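Local coordinates for envelope glycoprotein (Thogoto virus, PDB 5XEA) that drives fusion of the viral and host membranes and probably also attaches the virus to its host-cell receptor, at the glycan on Asn246. Sequence-based numbering; all coordinates share one arbitrary frame.

The glycan on Asn246. Residues 29-31, 201, 246-248. With NAG (2-acetamido-2-deoxy-beta-D-glucopyranose), chain B; NAG (2-acetamido-2-deoxy-beta-D-glucopyranose), chain C; BMA (beta-D-mannopyranose), chain D.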
loop_
_atom_site.group_PDB
_atom_site.type_symbol
_atom_site.label_atom_id
_atom_site.label_comp_id
_atom_site.label_asym_id
_atom_site.label_seq_id
_atom_site.Cartn_x
_atom_site.Cartn_y
_atom_site.Cartn_z
ATOM N N SER A 29 22.109 7.368 22.255
ATOM C CA SER A 29 21.664 6.607 23.406
ATOM C C SER A 29 20.188 6.886 23.650
ATOM O O SER A 29 19.728 8.026 23.548
ATOM C CB SER A 29 22.480 6.963 24.649
ATOM O OG SER A 29 23.864 6.719 24.452
ATOM N N ALA A 30 19.445 5.833 23.955
ATOM C CA ALA A 30 18.016 5.968 24.156
ATOM C C ALA A 30 17.558 4.904 25.133
ATOM O O ALA A 30 18.132 3.814 25.204
ATOM C CB ALA A 30 17.241 5.845 22.838
ATOM N N THR A 31 16.533 5.243 25.903
ATOM C CA THR A 31 15.778 4.239 26.630
ATOM C C THR A 31 14.637 3.782 25.737
ATOM O O THR A 31 13.865 4.605 25.232
ATOM C CB THR A 31 15.238 4.789 27.948
ATOM O OG1 THR A 31 16.289 5.446 28.657
ATOM C CG2 THR A 31 14.698 3.661 28.807
ATOM N N GLU A 201 18.199 0.181 27.984
ATOM C CA GLU A 201 19.102 1.192 27.454
ATOM C C GLU A 201 19.729 0.630 26.188
ATOM O O GLU A 201 20.282 -0.474 26.202
ATOM C CB GLU A 201 20.162 1.573 28.480
ATOM C CG GLU A 201 19.589 2.180 29.739
ATOM C CD GLU A 201 18.755 3.415 29.456
ATOM O OE1 GLU A 201 19.136 4.197 28.556
ATOM O OE2 GLU A 201 17.716 3.599 30.129
ATOM N N ASN A 246 13.000 7.568 24.517
ATOM C CA ASN A 246 13.487 8.870 24.980
ATOM C C ASN A 246 14.967 8.963 24.632
ATOM O O ASN A 246 15.782 8.196 25.161
ATOM C CB ASN A 246 13.298 9.056 26.490
ATOM C CG ASN A 246 13.537 7.781 27.230
ATOM O OD1 ASN A 246 13.175 6.733 26.707
ATOM N ND2 ASN A 246 14.171 7.809 28.408
ATOM N N PHE A 247 15.311 9.885 23.739
ATOM C CA PHE A 247 16.704 10.150 23.411
ATOM C C PHE A 247 17.275 11.220 24.350
ATOM O O PHE A 247 16.562 11.814 25.164
ATOM C CB PHE A 247 16.835 10.575 21.948
ATOM C CG PHE A 247 16.435 9.509 20.962
ATOM C CD1 PHE A 247 15.116 9.378 20.559
ATOM C CD2 PHE A 247 17.383 8.653 20.416
ATOM C CE1 PHE A 247 14.751 8.410 19.641
ATOM C CE2 PHE A 247 17.017 7.680 19.495
ATOM C CZ PHE A 247 15.698 7.562 19.112
ATOM N N SER A 248 18.585 11.468 24.232
ATOM C CA SER A 248 19.251 12.346 25.192
ATOM C C SER A 248 19.823 13.608 24.554
ATOM O O SER A 248 19.204 14.676 24.612
ATOM C CB SER A 248 20.356 11.579 25.920
ATOM O OG SER A 248 20.929 12.379 26.940
HETATM C C1 NAG B . 14.711 8.722 29.410
HETATM C C2 NAG B . 15.822 9.740 29.306
HETATM C C3 NAG B . 16.506 9.889 30.667
HETATM C C4 NAG B . 15.500 9.942 31.824
HETATM C C5 NAG B . 14.126 9.276 31.585
HETATM C C6 NAG B . 13.009 9.972 32.334
HETATM C C7 NAG B . 17.812 8.689 28.079
HETATM C C8 NAG B . 18.080 7.725 29.202
HETATM N N2 NAG B . 16.770 9.542 28.202
HETATM O O3 NAG B . 17.354 11.033 30.679
HETATM O O4 NAG B . 16.056 9.216 32.917
HETATM O O5 NAG B . 13.723 9.226 30.208
HETATM O O6 NAG B . 11.788 9.248 32.261
HETATM O O7 NAG B . 18.509 8.691 27.067
HETATM C C1 NAG C . 16.669 10.076 33.891
HETATM C C2 NAG C . 16.335 9.550 35.283
HETATM C C3 NAG C . 17.019 10.403 36.347
HETATM C C4 NAG C . 18.501 10.609 36.044
HETATM C C5 NAG C . 18.740 10.977 34.578
HETATM C C6 NAG C . 20.199 10.948 34.188
HETATM C C7 NAG C . 14.243 8.467 35.987
HETATM C C8 NAG C . 12.760 8.626 36.144
HETATM N N2 NAG C . 14.896 9.528 35.499
HETATM O O3 NAG C . 16.874 9.772 37.615
HETATM O O4 NAG C . 18.944 11.716 36.818
HETATM O O5 NAG C . 18.063 10.063 33.708
HETATM O O6 NAG C . 20.483 11.916 33.186
HETATM O O7 NAG C . 14.823 7.427 36.284
HETATM C C1 BMA D . 19.996 11.363 37.729
HETATM C C2 BMA D . 20.869 12.620 37.857
HETATM C C3 BMA D . 22.011 12.364 38.833
HETATM C C4 BMA D . 21.482 11.785 40.126
HETATM C C5 BMA D . 20.522 10.618 39.892
HETATM C C6 BMA D . 19.855 10.234 41.206
HETATM O O2 BMA D . 20.105 13.699 38.381
HETATM O O3 BMA D . 22.760 13.553 39.089
HETATM O O4 BMA D . 22.556 11.332 40.945
HETATM O O5 BMA D . 19.504 11.020 38.983
HETATM O O6 BMA D . 18.865 9.318 40.935
#
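Thr31 OG1, the threonine hydroxyl, is the best-held polar atom here: one firm hydrogen bond and one weak one tie it to the carboxylate of Glu201. The firm one runs from Thr31 OG1 to Glu201 OE2 at 2.8 Å and uses the syn lone pair of OE2, so the hydroxyl sits across the mouth of the carboxylate with OE1 as its weaker second partner. Thr31 brings OG1 there by setting it anti to its own carbonyl carbon (chi1 -49°), while Glu201 bends at chi2 (-58°) to turn its carboxylate toward the threonine. The pair lies on one face of the acetamide of the first sugar, NAG (chain B), at its methyl end, where C8 is 3.7 Å from Glu201 OE1.

The sugar itself is held by its covalent N-glycosidic bond, Asn246 ND2 to NAG (chain B) C1 at 1.5 Å; Asn246, Phe247 and Ser248 form the Asn-X-Ser sequon. Asn246 carries CG in the crowded position between its backbone N and carbonyl carbon (chi1 37°). On the opposite face of the acetamide, Ser248 offers CB, 3.6 Å from the carbonyl oxygen O7 of NAG (chain B). Among the residues around the linkage none hydrogen-bonds to the sugar; they pack against it.

Protein contact fades along the chain: NAG (chain B) is more than half buried, NAG (chain C) barely touched, and BMA not at all. The outer sugars brace each other instead, with NAG (chain C) O3 donating to the BMA ring oxygen O5 at 3.2 Å. Asn246 lies near the end of strand 243-247, with strand 24-35 alongside and strand 197-208, which carries Glu201, beyond it; the glycan projects outward from this sheet region.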